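P450 epoxidase (Sorangium cellulosum, PDB 1Q5D) binds haem in the largely helical fold of the cytochrome P450 family, with the ligand EPB held in an adjoining pocket. Local coordinates at residues F297-R302 with L328-A333; R34-T39 with V51-H56; T259-A264 with P401-I406. One frame throughout, in Å; residues are numbered along the deposited sequence.

In the fold
The three contacts run inward from the surface. Contact 2 is partly buried, about 22 Å from the chain centre, whereas contacts 1 and 3 are wholly buried, their centres about 12 and 8 Å from it. Contacts 1 and 2 share a mixed sheet, in which strands 325-329 and 49-52 are neighbours, and S332 OG meets T53 O between them. Contact 1 joins contact 3 through the salt bridge of D298 with R404; contacts 2 and 3 do not touch. Their chemistry differs accordingly: contact 2 relies on hydrogen bonds to carbonyls near a helix end, contact 1 on oxygen-on-carbon and apolar packing with one water, and contact 3 on aromatic and CH-pi packing beside the bound EPB.

Contact 1 (F297-R302 with L328-A333); sequences FDNILR and LLIPSA
L301 O, buried by this contact, has no hydrogen-bond partner in the model; instead CG of P331 presses to 3.0 Å from L301 O. The proline also packs on N299, P331 CA lying 4.0 Å from N299 CB. CG of N299, anti to its backbone N (chi1 -170°), stands beside I330, whose CG2 lies against the amide, 3.5 Å from N299 OD1. That oxygen closes an Asx turn: L301 N donates to N299 OD1 at 3.0 Å, approaching from well above the carbonyl plane. ND2 is bonded to L295 O, which fixes the amide from its other branch. Farther along, L301 CD1 packs on I330 CG1 at 4.0 Å, and the same leucine side chain borders the bound EPB. One water forms the polar bridge, accepting from N299 N at 3.1 Å and donating to P331 O at 3.3 Å. No direct hydrogen bond crosses between the segments. The polar ties of the loop after helix 287-297 are thus made within itself, through one water and to residues elsewhere such as R404, while its face against the start of helix 330-333 is van der Waals packing, partly of carbonyl oxygens on carbon, at the cost of a buried carbonyl left without a donor.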
loop_
_atom_site.group_PDB
_atom_site.type_symbol
_atom_site.label_atom_id
_atom_site.label_comp_id
_atom_site.label_asym_id
_atom_site.label_seq_id
_atom_site.Cartn_x
_atom_site.Cartn_y
_atom_site.Cartn_z
ATOM N N PHE A 297 6.493 -13.223 0.748
ATOM C CA PHE A 297 7.443 -13.718 1.736
ATOM C C PHE A 297 7.613 -12.717 2.879
ATOM O O PHE A 297 7.714 -13.107 4.055
ATOM C CB PHE A 297 8.810 -13.946 1.083
ATOM C CG PHE A 297 9.932 -14.188 2.065
ATOM C CD1 PHE A 297 9.966 -15.344 2.827
ATOM C CD2 PHE A 297 10.971 -13.280 2.196
ATOM C CE1 PHE A 297 10.993 -15.577 3.726
ATOM C CE2 PHE A 297 12.006 -13.510 3.088
ATOM C CZ PHE A 297 12.025 -14.659 3.853
ATOM N N ASP A 298 7.625 -11.436 2.530
ATOM C CA ASP A 298 7.940 -10.389 3.508
ATOM C C ASP A 298 6.979 -9.226 3.385
ATOM O O ASP A 298 7.376 -8.108 3.037
ATOM C CB ASP A 298 9.371 -9.916 3.281
ATOM C CG ASP A 298 9.995 -9.300 4.520
ATOM O OD1 ASP A 298 9.403 -9.345 5.624
ATOM O OD2 ASP A 298 11.106 -8.748 4.450
ATOM N N ASN A 299 5.710 -9.493 3.657
ATOM C CA ASN A 299 4.676 -8.522 3.404
ATOM C C ASN A 299 4.926 -7.247 4.192
ATOM O O ASN A 299 5.287 -7.304 5.385
ATOM C CB ASN A 299 3.312 -9.080 3.784
ATOM C CG ASN A 299 2.193 -8.192 3.318
ATOM O OD1 ASN A 299 1.593 -7.444 4.113
ATOM N ND2 ASN A 299 1.897 -8.255 2.008
ATOM N N ILE A 300 4.728 -6.114 3.524
ATOM C CA ILE A 300 5.003 -4.794 4.104
ATOM C C ILE A 300 4.009 -4.327 5.165
ATOM O O ILE A 300 4.265 -3.316 5.859
ATOM C CB ILE A 300 5.040 -3.704 2.993
ATOM C CG1 ILE A 300 3.665 -3.601 2.318
ATOM C CG2 ILE A 300 6.215 -3.936 2.030
ATOM C CD1 ILE A 300 3.456 -2.377 1.385
ATOM N N LEU A 301 2.874 -5.002 5.274
ATOM C CA LEU A 301 1.854 -4.600 6.239
ATOM C C LEU A 301 2.239 -5.067 7.640
ATOM O O LEU A 301 2.634 -6.217 7.825
ATOM C CB LEU A 301 0.483 -5.167 5.884
ATOM C CG LEU A 301 -0.144 -4.595 4.606
ATOM C CD1 LEU A 301 -1.515 -5.210 4.291
ATOM C CD2 LEU A 301 -0.250 -3.071 4.784
ATOM N N ARG A 302 2.129 -4.158 8.608
ATOM C CA ARG A 302 2.413 -4.463 10.027
ATOM C C ARG A 302 1.419 -5.466 10.582
ATOM O O ARG A 302 1.787 -6.445 11.250
ATOM C CB ARG A 302 2.304 -3.173 10.850
ATOM C CG ARG A 302 2.676 -3.335 12.342
ATOM C CD ARG A 302 2.762 -1.997 13.083
ATOM N NE ARG A 302 3.823 -1.178 12.525
ATOM C CZ ARG A 302 5.092 -1.211 12.924
ATOM N NH1 ARG A 302 5.476 -2.009 13.921
ATOM N NH2 ARG A 302 5.978 -0.425 12.326
ATOM N N LEU A 328 -7.393 -8.810 9.316
ATOM C CA LEU A 328 -6.880 -9.917 8.524
ATOM C C LEU A 328 -5.380 -9.831 8.628
ATOM O O LEU A 328 -4.801 -8.880 8.120
ATOM C CB LEU A 328 -7.310 -9.724 7.063
ATOM C CG LEU A 328 -8.739 -10.135 6.718
ATOM C CD1 LEU A 328 -9.758 -9.752 7.776
ATOM C CD2 LEU A 328 -9.181 -9.627 5.349
ATOM N N LEU A 329 -4.746 -10.785 9.318
ATOM C CA LEU A 329 -3.296 -10.734 9.559
ATOM C C LEU A 329 -2.497 -11.178 8.335
ATOM O O LEU A 329 -2.013 -12.306 8.277
ATOM C CB LEU A 329 -2.900 -11.553 10.803
ATOM C CG LEU A 329 -1.495 -11.378 11.383
ATOM C CD1 LEU A 329 -1.148 -9.895 11.703
ATOM C CD2 LEU A 329 -1.278 -12.262 12.642
ATOM N N ILE A 330 -2.322 -10.258 7.383
ATOM C CA ILE A 330 -1.749 -10.586 6.077
ATOM C C ILE A 330 -0.372 -11.229 6.071
ATOM O O ILE A 330 -0.182 -12.221 5.383
ATOM C CB ILE A 330 -1.768 -9.355 5.122
ATOM C CG1 ILE A 330 -3.189 -8.810 4.935
ATOM C CG2 ILE A 330 -1.102 -9.686 3.799
ATOM C CD1 ILE A 330 -4.198 -9.795 4.438
ATOM N N PRO A 331 0.605 -10.675 6.790
ATOM C CA PRO A 331 1.947 -11.262 6.793
ATOM C C PRO A 331 1.941 -12.675 7.361
ATOM O O PRO A 331 2.823 -13.452 7.030
ATOM C CB PRO A 331 2.750 -10.333 7.714
ATOM C CG PRO A 331 1.956 -9.110 7.784
ATOM C CD PRO A 331 0.522 -9.468 7.630
ATOM N N SER A 332 0.951 -12.985 8.186
ATOM C CA SER A 332 0.812 -14.319 8.759
ATOM C C SER A 332 0.186 -15.293 7.762
ATOM O O SER A 332 0.724 -16.371 7.502
ATOM C CB SER A 332 -0.059 -14.278 10.012
ATOM O OG SER A 332 -0.227 -15.605 10.529
ATOM N N ALA A 333 -0.955 -14.907 7.220
ATOM C CA ALA A 333 -1.642 -15.725 6.231
ATOM C C ALA A 333 -0.681 -16.070 5.084
ATOM O O ALA A 333 -0.759 -17.153 4.505
ATOM C CB ALA A 333 -2.884 -14.974 5.709
HETATM O O HOH W 1 4.544 -12.277 4.524
#

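Contact 2 (R34-T39 with V51-H56); sequences RLREAT and VLTRYH
R54 reaches side-on to the carbonyl of R36, and NE and NH2 both donate to that one oxygen. R54 NE lies 2.8 Å from R36 O with an N-H...O angle of 147°, and R54 NH2 is equally near, with R36 O only 3° out of the guanidinium plane. The R54 chain, extended from CG to NE, brings the group past R36, whose CG is 3.7 Å from R54 CG. Over one guanidinium face sits T39 C, offset toward the rim.

Beside this grip, T53 OG1 donates to T39 O at 2.6 Å, in the carbonyl plane and on a lone pair. The hydroxyl takes the crowded position between backbone N and carbonyl carbon (chi1 56°). Above the next peptide, R36 CG lies 3.3 Å from T53 O, and R36 CB packs on T53 CB at 4.0 Å.

The second shell settles these groups: S332 OG is bonded both to T53 O and to R36 NH1, and T39 OG1 is bonded to I41 O. Four residues after R36 comes P40, which has no N-H to offer, so the guanidinium supplies donors where the helix cannot. A positive group at this C-terminal end should also be electrostatically favourable.

The contact thereby ties the end of helix 29-38 to the turn between strand 49-52 and helix 55-62. L35 packs on F42 of strand 41-44, and T53 on L329 of strand 325-329.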
loop_
_atom_site.group_PDB
_atom_site.type_symbol
_atom_site.label_atom_id
_atom_site.label_comp_id
_atom_site.label_asym_id
_atom_site.label_seq_id
_atom_site.Cartn_x
_atom_site.Cartn_y
_atom_site.Cartn_z
ATOM N N ARG A 34 3.856 -18.182 15.995
ATOM C CA ARG A 34 3.359 -18.659 17.288
ATOM C C ARG A 34 1.869 -18.455 17.405
ATOM O O ARG A 34 1.162 -19.343 17.852
ATOM C CB ARG A 34 4.056 -17.957 18.446
ATOM C CG ARG A 34 5.455 -18.450 18.700
ATOM C CD ARG A 34 5.992 -18.035 20.065
ATOM N NE ARG A 34 6.683 -16.754 19.987
ATOM C CZ ARG A 34 7.878 -16.585 19.431
ATOM N NH1 ARG A 34 8.522 -17.622 18.907
ATOM N NH2 ARG A 34 8.433 -15.378 19.401
ATOM N N LEU A 35 1.388 -17.280 17.006
ATOM C CA LEU A 35 -0.050 -17.012 16.997
ATOM C C LEU A 35 -0.802 -17.919 16.023
ATOM O O LEU A 35 -1.781 -18.560 16.399
ATOM C CB LEU A 35 -0.334 -15.539 16.662
ATOM C CG LEU A 35 0.050 -14.542 17.768
ATOM C CD1 LEU A 35 -0.084 -13.091 17.282
ATOM C CD2 LEU A 35 -0.793 -14.784 19.014
ATOM N N ARG A 36 -0.356 -17.944 14.770
ATOM C CA ARG A 36 -1.030 -18.717 13.727
ATOM C C ARG A 36 -1.181 -20.198 14.102
ATOM O O ARG A 36 -2.232 -20.803 13.903
ATOM C CB ARG A 36 -0.260 -18.579 12.407
ATOM C CG ARG A 36 -0.949 -19.206 11.190
ATOM C CD ARG A 36 -0.210 -18.952 9.864
ATOM N NE ARG A 36 1.141 -19.504 9.861
ATOM C CZ ARG A 36 2.251 -18.796 10.024
ATOM N NH1 ARG A 36 2.188 -17.479 10.204
ATOM N NH2 ARG A 36 3.433 -19.402 10.018
ATOM N N GLU A 37 -0.117 -20.778 14.633
ATOM C CA GLU A 37 -0.134 -22.194 14.968
ATOM C C GLU A 37 -1.041 -22.495 16.171
ATOM O O GLU A 37 -1.677 -23.543 16.222
ATOM C CB GLU A 37 1.292 -22.718 15.149
ATOM C CG GLU A 37 1.920 -23.117 13.818
ATOM C CD GLU A 37 3.408 -23.375 13.905
ATOM O OE1 GLU A 37 4.027 -23.636 12.846
ATOM O OE2 GLU A 37 3.962 -23.322 15.024
ATOM N N ALA A 38 -1.143 -21.556 17.106
ATOM C CA ALA A 38 -1.951 -21.765 18.314
ATOM C C ALA A 38 -3.456 -21.552 18.101
ATOM O O ALA A 38 -4.281 -22.207 18.746
ATOM C CB ALA A 38 -1.433 -20.876 19.457
ATOM N N THR A 39 -3.824 -20.653 17.187
ATOM C CA THR A 39 -5.233 -20.298 17.013
ATOM C C THR A 39 -5.503 -19.626 15.659
ATOM O O THR A 39 -4.619 -18.954 15.103
ATOM C CB THR A 39 -5.691 -19.378 18.170
ATOM O OG1 THR A 39 -7.089 -19.127 18.044
ATOM C CG2 THR A 39 -5.063 -17.978 18.044
ATOM N N VAL A 51 -8.599 -10.855 15.294
ATOM C CA VAL A 51 -7.458 -11.008 14.382
ATOM C C VAL A 51 -7.476 -12.417 13.796
ATOM O O VAL A 51 -7.455 -13.410 14.542
ATOM C CB VAL A 51 -6.118 -10.787 15.107
ATOM C CG1 VAL A 51 -4.932 -11.077 14.190
ATOM C CG2 VAL A 51 -6.016 -9.350 15.642
ATOM N N LEU A 52 -7.517 -12.512 12.469
ATOM C CA LEU A 52 -7.470 -13.812 11.797
ATOM C C LEU A 52 -6.065 -14.107 11.290
ATOM O O LEU A 52 -5.464 -13.288 10.570
ATOM C CB LEU A 52 -8.491 -13.862 10.658
ATOM C CG LEU A 52 -9.952 -13.872 11.111
ATOM C CD1 LEU A 52 -10.879 -13.482 9.976
ATOM C CD2 LEU A 52 -10.316 -15.251 11.659
ATOM N N THR A 53 -5.551 -15.288 11.644
ATOM C CA THR A 53 -4.157 -15.636 11.405
ATOM C C THR A 53 -3.870 -16.578 10.233
ATOM O O THR A 53 -2.721 -16.722 9.858
ATOM C CB THR A 53 -3.560 -16.295 12.649
ATOM O OG1 THR A 53 -4.365 -17.435 13.006
ATOM C CG2 THR A 53 -3.649 -15.366 13.867
ATOM N N ARG A 54 -4.881 -17.250 9.692
ATOM C CA ARG A 54 -4.612 -18.297 8.706
ATOM C C ARG A 54 -5.119 -17.970 7.295
ATOM O O ARG A 54 -6.154 -17.336 7.124
ATOM C CB ARG A 54 -5.170 -19.638 9.194
ATOM C CG ARG A 54 -4.471 -20.136 10.462
ATOM C CD ARG A 54 -5.198 -21.274 11.198
ATOM N NE ARG A 54 -4.546 -21.559 12.475
ATOM C CZ ARG A 54 -4.972 -22.466 13.348
ATOM N NH1 ARG A 54 -6.067 -23.179 13.087
ATOM N NH2 ARG A 54 -4.307 -22.648 14.483
ATOM N N TYR A 55 -4.366 -18.395 6.287
ATOM C CA TYR A 55 -4.719 -18.068 4.904
ATOM C C TYR A 55 -6.195 -18.275 4.558
ATOM O O TYR A 55 -6.869 -17.356 4.094
ATOM C CB TYR A 55 -3.844 -18.836 3.909
ATOM C CG TYR A 55 -4.107 -18.410 2.485
ATOM C CD1 TYR A 55 -3.286 -17.470 1.862
ATOM C CD2 TYR A 55 -5.189 -18.934 1.760
ATOM C CE1 TYR A 55 -3.521 -17.072 0.550
ATOM C CE2 TYR A 55 -5.434 -18.535 0.443
ATOM C CZ TYR A 55 -4.592 -17.612 -0.156
ATOM O OH TYR A 55 -4.823 -17.198 -1.456
ATOM N N HIS A 56 -6.718 -19.475 4.790
ATOM C CA HIS A 56 -8.065 -19.780 4.296
ATOM C C HIS A 56 -9.151 -18.944 4.943
ATOM O O HIS A 56 -10.128 -18.572 4.288
ATOM C CB HIS A 56 -8.372 -21.274 4.383
ATOM C CG HIS A 56 -7.742 -22.065 3.277
ATOM N ND1 HIS A 56 -6.646 -22.881 3.472
ATOM C CD2 HIS A 56 -8.026 -22.125 1.954
ATOM C CE1 HIS A 56 -6.296 -23.425 2.320
ATOM N NE2 HIS A 56 -7.115 -22.983 1.383
#

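Contact 3 (T259-A264 with P401-I406); sequences TIYLIA and PAFRNI. With EPB (7,11-dihydroxy-8,8,10,12,16-pentamethyl-3-[1-methyl-2-(2-methyl-thiazol-4-yl)vinyl]-4,17-dioxabicyclo[14.1.0]heptadecane-5,9-dione), chain C.
F403, which with A402 lines the EPB pocket, leans against Y261 of helix 257-272, which probably corresponds to the C-terminal part of the long helix that runs past the haem in the P450 fold. CD2 of Y261 lies over one face of the F403 ring, while F403 CD1 approaches the edge of the tyrosine ring, 3.9 Å from Y261 CE2. The pair is oblique, with centroids 5.5 Å apart and planes at 52°, so it is neither a stack nor a T-shaped contact. Away from the tyrosine, the far end of the F403 ring meets the ligand: F403 CZ is 3.6 Å from EPB O16, and A402 CB is 3.3 Å from EPB O12.

N405 covers a face of the Y261 ring through CA, a CH-pi contact of 4.0 Å to the centroid and 22° off the normal. N405 CB packs closely against the phenol, 3.1 Å from Y261 OH. With CG between backbone N and carbonyl carbon (chi1 58°), the amide of N405 is led off the ring, and its OD1 is bonded to H400 N.

Y261 CE1 lies 3.5 Å from I406 N, and a water in the ring plane joins the phenol to the loop: it donates to I406 O at 2.7 Å and is hydrogen-bonded to Y261 OH. One turn along the helix, A264 CB touches I406 CD1.

Y261 is packed between its own helix and the loop 401-406, which leads into strand 406-412. Helix 146-150 flanks the contact at A264 and I406, both touched by V146, while helix 368-385 packs on helix 257-272 through T259, L262 and I263.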
loop_
_atom_site.group_PDB
_atom_site.type_symbol
_atom_site.label_atom_id
_atom_site.label_comp_id
_atom_site.label_asym_id
_atom_site.label_seq_id
_atom_site.Cartn_x
_atom_site.Cartn_y
_atom_site.Cartn_z
ATOM N N THR A 259 4.143 1.767 -2.298
ATOM C CA THR A 259 5.125 1.496 -3.346
ATOM C C THR A 259 6.564 1.751 -2.904
ATOM O O THR A 259 7.483 1.069 -3.340
ATOM C CB THR A 259 4.814 2.319 -4.601
ATOM O OG1 THR A 259 3.413 2.213 -4.921
ATOM C CG2 THR A 259 5.535 1.721 -5.799
ATOM N N ILE A 260 6.761 2.758 -2.060
ATOM C CA ILE A 260 8.077 3.023 -1.514
ATOM C C ILE A 260 8.594 1.763 -0.814
ATOM O O ILE A 260 9.754 1.348 -0.996
ATOM C CB ILE A 260 8.001 4.222 -0.506
ATOM C CG1 ILE A 260 7.551 5.511 -1.218
ATOM C CG2 ILE A 260 9.346 4.425 0.212
ATOM C CD1 ILE A 260 7.442 6.739 -0.283
ATOM N N TYR A 261 7.745 1.156 0.007
ATOM C CA TYR A 261 8.189 -0.016 0.763
ATOM C C TYR A 261 8.375 -1.250 -0.118
ATOM O O TYR A 261 9.270 -2.042 0.108
ATOM C CB TYR A 261 7.284 -0.268 1.967
ATOM C CG TYR A 261 7.343 0.930 2.894
ATOM C CD1 TYR A 261 8.563 1.468 3.258
ATOM C CD2 TYR A 261 6.188 1.557 3.346
ATOM C CE1 TYR A 261 8.641 2.578 4.079
ATOM C CE2 TYR A 261 6.259 2.675 4.161
ATOM C CZ TYR A 261 7.500 3.174 4.514
ATOM O OH TYR A 261 7.600 4.272 5.324
ATOM N N LEU A 262 7.552 -1.387 -1.142
ATOM C CA LEU A 262 7.759 -2.482 -2.101
ATOM C C LEU A 262 9.163 -2.427 -2.715
ATOM O O LEU A 262 9.912 -3.439 -2.745
ATOM C CB LEU A 262 6.682 -2.439 -3.191
ATOM C CG LEU A 262 6.899 -3.362 -4.401
ATOM C CD1 LEU A 262 7.062 -4.815 -3.913
ATOM C CD2 LEU A 262 5.722 -3.254 -5.371
ATOM N N ILE A 263 9.517 -1.247 -3.211
ATOM C CA ILE A 263 10.815 -1.026 -3.805
ATOM C C ILE A 263 11.913 -1.287 -2.781
ATOM O O ILE A 263 12.882 -1.998 -3.063
ATOM C CB ILE A 263 10.914 0.418 -4.378
ATOM C CG1 ILE A 263 9.941 0.589 -5.552
ATOM C CG2 ILE A 263 12.342 0.713 -4.816
ATOM C CD1 ILE A 263 9.731 2.019 -6.012
ATOM N N ALA A 264 11.777 -0.712 -1.589
ATOM C CA ALA A 264 12.797 -0.898 -0.557
ATOM C C ALA A 264 12.909 -2.353 -0.109
ATOM O O ALA A 264 14.016 -2.900 -0.002
ATOM C CB ALA A 264 12.537 0.030 0.647
ATOM N N PRO A 401 1.674 3.022 11.766
ATOM C CA PRO A 401 0.535 2.215 12.220
ATOM C C PRO A 401 0.102 1.137 11.231
ATOM O O PRO A 401 -0.521 0.151 11.650
ATOM C CB PRO A 401 -0.590 3.242 12.382
ATOM C CG PRO A 401 -0.179 4.405 11.556
ATOM C CD PRO A 401 1.325 4.448 11.635
ATOM N N ALA A 402 0.423 1.313 9.951
ATOM C CA ALA A 402 -0.005 0.342 8.937
ATOM C C ALA A 402 1.127 -0.481 8.323
ATOM O O ALA A 402 0.901 -1.584 7.835
ATOM C CB ALA A 402 -0.802 1.058 7.818
ATOM N N PHE A 403 2.337 0.060 8.309
ATOM C CA PHE A 403 3.415 -0.565 7.579
ATOM C C PHE A 403 4.574 -0.931 8.472
ATOM O O PHE A 403 4.859 -0.244 9.466
ATOM C CB PHE A 403 3.950 0.390 6.501
ATOM C CG PHE A 403 2.929 0.776 5.472
ATOM C CD1 PHE A 403 2.558 2.106 5.310
ATOM C CD2 PHE A 403 2.376 -0.184 4.637
ATOM C CE1 PHE A 403 1.627 2.466 4.351
ATOM C CE2 PHE A 403 1.449 0.162 3.668
ATOM C CZ PHE A 403 1.066 1.491 3.526
ATOM N N ARG A 404 5.267 -1.992 8.086
ATOM C CA ARG A 404 6.577 -2.270 8.626
ATOM C C ARG A 404 7.534 -1.328 7.883
ATOM O O ARG A 404 8.285 -1.757 6.999
ATOM C CB ARG A 404 6.956 -3.743 8.394
ATOM C CG ARG A 404 5.910 -4.775 8.875
ATOM C CD ARG A 404 6.171 -6.228 8.387
ATOM N NE ARG A 404 7.584 -6.567 8.548
ATOM C CZ ARG A 404 8.261 -7.373 7.740
ATOM N NH1 ARG A 404 7.655 -7.959 6.715
ATOM N NH2 ARG A 404 9.545 -7.600 7.964
ATOM N N ASN A 405 7.494 -0.039 8.243
ATOM C CA ASN A 405 8.152 0.995 7.454
ATOM C C ASN A 405 9.669 1.009 7.630
ATOM O O ASN A 405 10.175 1.119 8.754
ATOM C CB ASN A 405 7.560 2.388 7.774
ATOM C CG ASN A 405 7.676 2.764 9.260
ATOM O OD1 ASN A 405 7.390 1.956 10.146
ATOM N ND2 ASN A 405 8.090 4.022 9.529
ATOM N N ILE A 406 10.394 0.877 6.525
ATOM C CA ILE A 406 11.843 1.025 6.559
ATOM C C ILE A 406 12.188 2.501 6.452
ATOM O O ILE A 406 11.799 3.174 5.486
ATOM C CB ILE A 406 12.516 0.261 5.399
ATOM C CG1 ILE A 406 12.221 -1.232 5.494
ATOM C CG2 ILE A 406 14.023 0.480 5.454
ATOM C CD1 ILE A 406 12.741 -2.057 4.285
HETATM O O16 EPB C . -1.952 3.419 3.932
HETATM C C51 EPB C . -1.793 -1.217 2.631
HETATM O O41 EPB C . -2.842 -0.236 0.362
HETATM C C5 EPB C . -2.812 -0.620 1.730
HETATM C C4 EPB C . -2.985 0.908 1.213
HETATM C C16 EPB C . -2.977 2.989 4.314
HETATM O O1 EPB C . -4.084 2.702 3.530
HETATM C C2 EPB C . -4.123 2.969 2.008
HETATM C C3 EPB C . -4.254 1.574 1.277
HETATM C C20 EPB C . -5.420 3.864 1.870
HETATM C C21 EPB C . -5.197 5.255 2.443
HETATM C C22 EPB C . -6.575 3.426 1.290
HETATM C C23 EPB C . -7.883 4.051 1.092
HETATM N N26 EPB C . -8.364 4.918 2.058
HETATM C C25 EPB C . -9.595 5.386 1.728
HETATM C C27 EPB C . -10.264 6.349 2.630
HETATM C C24 EPB C . -8.738 3.835 0.079
HETATM S S1 EPB C . -10.168 4.753 0.290
HETATM C C15 EPB C . -3.191 2.690 5.820
HETATM C C14 EPB C . -4.593 3.153 6.422
HETATM O O14 EPB C . -4.670 4.519 6.052
HETATM C C13 EPB C . -4.840 2.849 8.003
HETATM C C29 EPB C . -3.778 3.654 8.831
HETATM C C30 EPB C . -6.195 3.408 8.432
HETATM C C12 EPB C . -4.658 1.267 8.357
HETATM O O12 EPB C . -3.772 0.882 9.185
HETATM C C11 EPB C . -5.515 0.096 7.735
HETATM C C28 EPB C . -5.977 -0.740 8.954
HETATM C C10 EPB C . -4.796 -0.387 6.511
HETATM O O10 EPB C . -3.602 -1.140 6.893
HETATM C C9 EPB C . -5.776 -1.261 5.754
HETATM C C91 EPB C . -6.899 -0.448 5.312
HETATM C C8 EPB C . -5.287 -1.788 4.450
HETATM C C7 EPB C . -3.866 -1.272 3.977
HETATM C C6 EPB C . -4.280 -0.657 2.536
HETATM O O HOH W 2 10.365 5.487 5.498
#